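Local coordinates for cytoplasmic export protein 1 (PDB 3VWA) that binds tRNA and takes part in nuclear tRNA export, probably collecting tRNA from export receptors at the nuclear pore and passing aminoacylated tRNA to the translation machinery, at residues A[338-350]-A[368-381]. Sequence-based numbering, arbitrary orientation.
Sequences FPVGFNDLITQSF and LIGPLSKSEISSRI
Asn-343 and Leu-372 lie where the start of helix 342-350 meets the turn leading into helix 374-381, and the two helix axes run roughly parallel, 10.3 Å apart at closest approach and crossing at -29°. In a HEAT-repeat solenoid antiparallel helix pairs stack, so that like-directed helices come to lie side by side in one layer; these two are consistent with such neighbours. Helix 355-368 runs between the two in sequence, and its Leu-365 packs on both Phe-350 and Ile-381.

At the loop end, the puckered, conformationally restricted ring of Pro-371 sets CB and CG over one face of Phe-338, with CB in CH-pi contact 3.7 Å from the ring centroid. Phe-342, whose CG stands anti to the backbone N (chi1 -178°), carries its ring across to the other segment, CZ meeting Leu-368 CD2 at 3.6 Å. The branched Ile-346 serves three neighbours: CD1 meets the tip of Leu-368, while CG2 touches Leu-372 CD2 and Ile-381 CD1.

Polar groups flank this apolar seam. Glu-376, which forms a capping box with Ser-373 at the helix start, accepts Asn-343 ND2 on the syn lone pair of OE2, a bent bond of 2.8 Å with the amide and carboxylate planes 59° apart. The long side chain of Arg-380, bent at chi3, brings NH1 within 2.7 Å of Asp-344 OD1 in a salt bridge, and a longer charge contact to Glu-376 completes the network. The positive guanidinium probably eases the proximity of the two acids.

Farther along, Ile-381 CG2 sits over the centre of the Phe-350 ring, matching a methyl to a broad aromatic face. Thr-347 OG1 lies over one face of the Arg-380 guanidinium, 3.3 Å from CZ, while donating a hydrogen bond to Asn-343 O.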
loop_
_atom_site.group_PDB
_atom_site.type_symbol
_atom_site.label_atom_id
_atom_site.label_comp_id
_atom_site.label_asym_id
_atom_site.label_seq_id
_atom_site.Cartn_x
_atom_site.Cartn_y
_atom_site.Cartn_z
ATOM N N PHE A 338 3.559 -3.437 1.488
ATOM C CA PHE A 338 4.178 -3.503 2.794
ATOM C C PHE A 338 5.633 -3.791 2.558
ATOM O O PHE A 338 5.947 -4.772 1.913
ATOM C CB PHE A 338 3.548 -4.679 3.568
ATOM C CG PHE A 338 2.106 -4.467 3.873
ATOM C CD1 PHE A 338 1.119 -4.977 3.033
ATOM C CD2 PHE A 338 1.732 -3.710 4.953
ATOM C CE1 PHE A 338 -0.217 -4.723 3.266
ATOM C CE2 PHE A 338 0.393 -3.478 5.223
ATOM C CZ PHE A 338 -0.585 -3.989 4.366
ATOM N N PRO A 339 6.532 -2.936 3.054
ATOM C CA PRO A 339 7.948 -3.141 2.701
ATOM C C PRO A 339 8.595 -4.252 3.510
ATOM O O PRO A 339 8.113 -4.598 4.580
ATOM C CB PRO A 339 8.606 -1.798 3.075
ATOM C CG PRO A 339 7.689 -1.247 4.123
ATOM C CD PRO A 339 6.310 -1.649 3.745
ATOM N N VAL A 340 9.693 -4.796 2.993
ATOM C CA VAL A 340 10.479 -5.787 3.716
ATOM C C VAL A 340 10.782 -5.243 5.097
ATOM O O VAL A 340 11.279 -4.147 5.241
ATOM C CB VAL A 340 11.743 -6.230 2.910
ATOM C CG1 VAL A 340 12.789 -6.909 3.783
ATOM C CG2 VAL A 340 11.329 -7.196 1.821
ATOM N N GLY A 341 10.419 -6.002 6.120
ATOM C CA GLY A 341 10.699 -5.601 7.491
ATOM C C GLY A 341 9.600 -4.789 8.150
ATOM O O GLY A 341 9.733 -4.409 9.315
ATOM N N PHE A 342 8.527 -4.492 7.411
ATOM C CA PHE A 342 7.351 -3.891 7.987
ATOM C C PHE A 342 7.001 -4.654 9.277
ATOM O O PHE A 342 6.813 -4.079 10.366
ATOM C CB PHE A 342 6.231 -4.024 6.957
ATOM C CG PHE A 342 4.945 -3.401 7.385
ATOM C CD1 PHE A 342 4.860 -2.030 7.598
ATOM C CD2 PHE A 342 3.823 -4.180 7.590
ATOM C CE1 PHE A 342 3.682 -1.456 8.023
ATOM C CE2 PHE A 342 2.624 -3.604 7.994
ATOM C CZ PHE A 342 2.560 -2.238 8.203
ATOM N N ASN A 343 6.963 -5.972 9.165
ATOM C CA ASN A 343 6.746 -6.801 10.325
ATOM C C ASN A 343 7.640 -6.377 11.506
ATOM O O ASN A 343 7.123 -6.205 12.612
ATOM C CB ASN A 343 6.882 -8.302 9.962
ATOM C CG ASN A 343 8.345 -8.753 9.690
ATOM O OD1 ASN A 343 9.266 -7.935 9.475
ATOM N ND2 ASN A 343 8.558 -10.080 9.717
ATOM N N ASP A 344 8.955 -6.150 11.270
ATOM C CA ASP A 344 9.866 -5.729 12.349
ATOM C C ASP A 344 9.581 -4.337 12.846
ATOM O O ASP A 344 9.724 -4.062 14.034
ATOM C CB ASP A 344 11.346 -5.856 11.928
ATOM C CG ASP A 344 11.753 -7.291 11.644
ATOM O OD1 ASP A 344 11.065 -8.229 12.111
ATOM O OD2 ASP A 344 12.758 -7.502 10.941
ATOM N N LEU A 345 9.103 -3.476 11.946
ATOM C CA LEU A 345 8.750 -2.103 12.271
ATOM C C LEU A 345 7.611 -2.080 13.269
ATOM O O LEU A 345 7.655 -1.376 14.269
ATOM C CB LEU A 345 8.352 -1.352 10.991
ATOM C CG LEU A 345 8.308 0.195 11.110
ATOM C CD1 LEU A 345 8.723 0.824 9.795
ATOM C CD2 LEU A 345 6.942 0.730 11.497
ATOM N N ILE A 346 6.609 -2.906 13.005
ATOM C CA ILE A 346 5.389 -2.921 13.786
ATOM C C ILE A 346 5.703 -3.518 15.147
ATOM O O ILE A 346 5.280 -2.992 16.146
ATOM C CB ILE A 346 4.271 -3.693 13.058
ATOM C CG1 ILE A 346 3.793 -2.880 11.847
ATOM C CG2 ILE A 346 3.137 -4.081 14.002
ATOM C CD1 ILE A 346 3.074 -1.598 12.179
ATOM N N THR A 347 6.512 -4.567 15.168
ATOM C CA THR A 347 7.060 -5.132 16.445
ATOM C C THR A 347 7.756 -4.133 17.360
ATOM O O THR A 347 7.470 -4.050 18.565
ATOM C CB THR A 347 8.027 -6.281 16.150
ATOM O OG1 THR A 347 7.285 -7.309 15.513
ATOM C CG2 THR A 347 8.637 -6.857 17.454
ATOM N N GLN A 348 8.662 -3.365 16.774
ATOM C CA GLN A 348 9.441 -2.352 17.462
ATOM C C GLN A 348 8.515 -1.285 18.012
ATOM O O GLN A 348 8.640 -0.792 19.162
ATOM C CB GLN A 348 10.369 -1.743 16.394
ATOM C CG GLN A 348 11.854 -1.726 16.718
ATOM C CD GLN A 348 12.582 -0.564 16.022
ATOM O OE1 GLN A 348 12.242 -0.161 14.902
ATOM N NE2 GLN A 348 13.573 -0.003 16.709
ATOM N N SER A 349 7.529 -0.925 17.200
ATOM C CA SER A 349 6.603 0.080 17.647
ATOM C C SER A 349 5.705 -0.382 18.800
ATOM O O SER A 349 5.374 0.422 19.639
ATOM C CB SER A 349 5.872 0.706 16.467
ATOM O OG SER A 349 4.894 -0.170 15.940
ATOM N N PHE A 350 5.403 -1.682 18.885
ATOM C CA PHE A 350 4.683 -2.272 20.044
ATOM C C PHE A 350 5.503 -2.302 21.335
ATOM O O PHE A 350 4.954 -2.148 22.434
ATOM C CB PHE A 350 4.104 -3.667 19.699
ATOM C CG PHE A 350 2.668 -3.613 19.167
ATOM C CD1 PHE A 350 1.584 -3.586 20.054
ATOM C CD2 PHE A 350 2.404 -3.506 17.798
ATOM C CE1 PHE A 350 0.260 -3.482 19.611
ATOM C CE2 PHE A 350 1.077 -3.424 17.344
ATOM C CZ PHE A 350 -0.002 -3.428 18.242
ATOM N N LEU A 368 -3.668 -4.952 10.592
ATOM C CA LEU A 368 -2.292 -5.448 10.508
ATOM C C LEU A 368 -2.229 -6.977 10.462
ATOM O O LEU A 368 -1.192 -7.557 10.198
ATOM C CB LEU A 368 -1.418 -4.878 11.627
ATOM C CG LEU A 368 -1.173 -3.349 11.609
ATOM C CD1 LEU A 368 -0.788 -2.820 12.977
ATOM C CD2 LEU A 368 -0.131 -2.989 10.548
ATOM N N ILE A 369 -3.359 -7.636 10.714
ATOM C CA ILE A 369 -3.406 -9.097 10.640
ATOM C C ILE A 369 -3.551 -9.510 9.195
ATOM O O ILE A 369 -4.556 -9.210 8.560
ATOM C CB ILE A 369 -4.581 -9.644 11.484
ATOM C CG1 ILE A 369 -4.427 -9.138 12.910
ATOM C CG2 ILE A 369 -4.685 -11.180 11.380
ATOM C CD1 ILE A 369 -5.637 -9.346 13.780
ATOM N N GLY A 370 -2.512 -10.158 8.676
ATOM C CA GLY A 370 -2.346 -10.373 7.259
ATOM C C GLY A 370 -0.941 -9.950 6.860
ATOM O O GLY A 370 -0.049 -10.775 6.701
ATOM N N PRO A 371 -0.735 -8.644 6.680
ATOM C CA PRO A 371 0.602 -8.142 6.497
ATOM C C PRO A 371 1.527 -8.855 7.458
ATOM O O PRO A 371 2.678 -9.167 7.121
ATOM C CB PRO A 371 0.505 -6.672 6.930
ATOM C CG PRO A 371 -0.934 -6.342 6.976
ATOM C CD PRO A 371 -1.753 -7.576 6.720
ATOM N N LEU A 372 1.030 -9.051 8.677
ATOM C CA LEU A 372 1.712 -9.823 9.680
ATOM C C LEU A 372 0.926 -11.126 9.862
ATOM O O LEU A 372 -0.302 -11.108 9.932
ATOM C CB LEU A 372 1.798 -9.022 10.984
ATOM C CG LEU A 372 2.996 -8.047 11.178
ATOM C CD1 LEU A 372 2.881 -6.702 10.455
ATOM C CD2 LEU A 372 3.199 -7.792 12.665
ATOM N N SER A 373 1.634 -12.239 9.974
ATOM C CA SER A 373 0.988 -13.544 10.119
ATOM C C SER A 373 0.451 -13.694 11.550
ATOM O O SER A 373 0.958 -13.059 12.468
ATOM C CB SER A 373 1.999 -14.653 9.870
ATOM O OG SER A 373 2.851 -14.793 10.995
ATOM N N LYS A 374 -0.544 -14.565 11.717
ATOM C CA LYS A 374 -1.056 -14.997 13.028
ATOM C C LYS A 374 0.020 -15.444 14.021
ATOM O O LYS A 374 0.016 -15.029 15.201
ATOM C CB LYS A 374 -2.169 -16.053 12.827
ATOM C CG LYS A 374 -3.306 -15.495 11.947
ATOM C CD LYS A 374 -4.534 -16.396 11.822
ATOM C CE LYS A 374 -5.777 -15.596 11.414
ATOM N NZ LYS A 374 -7.050 -16.385 11.394
ATOM N N SER A 375 0.977 -16.226 13.548
ATOM C CA SER A 375 2.093 -16.635 14.392
ATOM C C SER A 375 2.927 -15.439 14.826
ATOM O O SER A 375 3.373 -15.359 15.977
ATOM C CB SER A 375 2.949 -17.728 13.704
ATOM O OG SER A 375 4.151 -17.200 13.129
ATOM N N GLU A 376 3.138 -14.487 13.922
ATOM C CA GLU A 376 3.872 -13.259 14.280
ATOM C C GLU A 376 3.054 -12.404 15.266
ATOM O O GLU A 376 3.576 -11.860 16.262
ATOM C CB GLU A 376 4.142 -12.434 13.022
ATOM C CG GLU A 376 5.165 -13.026 12.068
ATOM C CD GLU A 376 5.721 -11.965 11.133
ATOM O OE1 GLU A 376 4.995 -11.596 10.172
ATOM O OE2 GLU A 376 6.868 -11.491 11.374
ATOM N N ILE A 377 1.757 -12.293 15.007
ATOM C CA ILE A 377 0.918 -11.523 15.932
ATOM C C ILE A 377 0.943 -12.093 17.359
ATOM O O ILE A 377 1.140 -11.371 18.360
ATOM C CB ILE A 377 -0.523 -11.402 15.430
ATOM C CG1 ILE A 377 -0.597 -10.299 14.382
ATOM C CG2 ILE A 377 -1.428 -10.981 16.577
ATOM C CD1 ILE A 377 -1.392 -10.718 13.187
ATOM N N SER A 378 0.770 -13.399 17.429
ATOM C CA SER A 378 0.699 -14.095 18.686
ATOM C C SER A 378 2.074 -14.068 19.344
ATOM O O SER A 378 2.227 -13.805 20.540
ATOM C CB SER A 378 0.230 -15.508 18.410
ATOM O OG SER A 378 0.754 -16.388 19.385
ATOM N N SER A 379 3.079 -14.279 18.518
ATOM C CA SER A 379 4.428 -14.466 18.998
ATOM C C SER A 379 5.097 -13.158 19.382
ATOM O O SER A 379 5.690 -13.065 20.446
ATOM C CB SER A 379 5.251 -15.192 17.932
ATOM O OG SER A 379 6.598 -15.211 18.300
ATOM N N ARG A 380 4.968 -12.138 18.531
ATOM C CA ARG A 380 5.715 -10.910 18.734
ATOM C C ARG A 380 4.854 -9.701 19.146
ATOM O O ARG A 380 5.386 -8.744 19.678
ATOM C CB ARG A 380 6.494 -10.561 17.452
ATOM C CG ARG A 380 7.080 -11.753 16.703
ATOM C CD ARG A 380 7.787 -11.330 15.403
ATOM N NE ARG A 380 8.937 -10.437 15.668
ATOM C CZ ARG A 380 9.527 -9.622 14.787
ATOM N NH1 ARG A 380 9.126 -9.558 13.506
ATOM N NH2 ARG A 380 10.529 -8.848 15.206
ATOM N N ILE A 381 3.541 -9.739 18.898
ATOM C CA ILE A 381 2.702 -8.558 19.086
ATOM C C ILE A 381 1.860 -8.629 20.348
ATOM O O ILE A 381 1.849 -7.677 21.122
ATOM C CB ILE A 381 1.810 -8.269 17.865
ATOM C CG1 ILE A 381 2.675 -8.144 16.596
ATOM C CG2 ILE A 381 0.892 -7.050 18.111
ATOM C CD1 ILE A 381 3.677 -7.016 16.612
#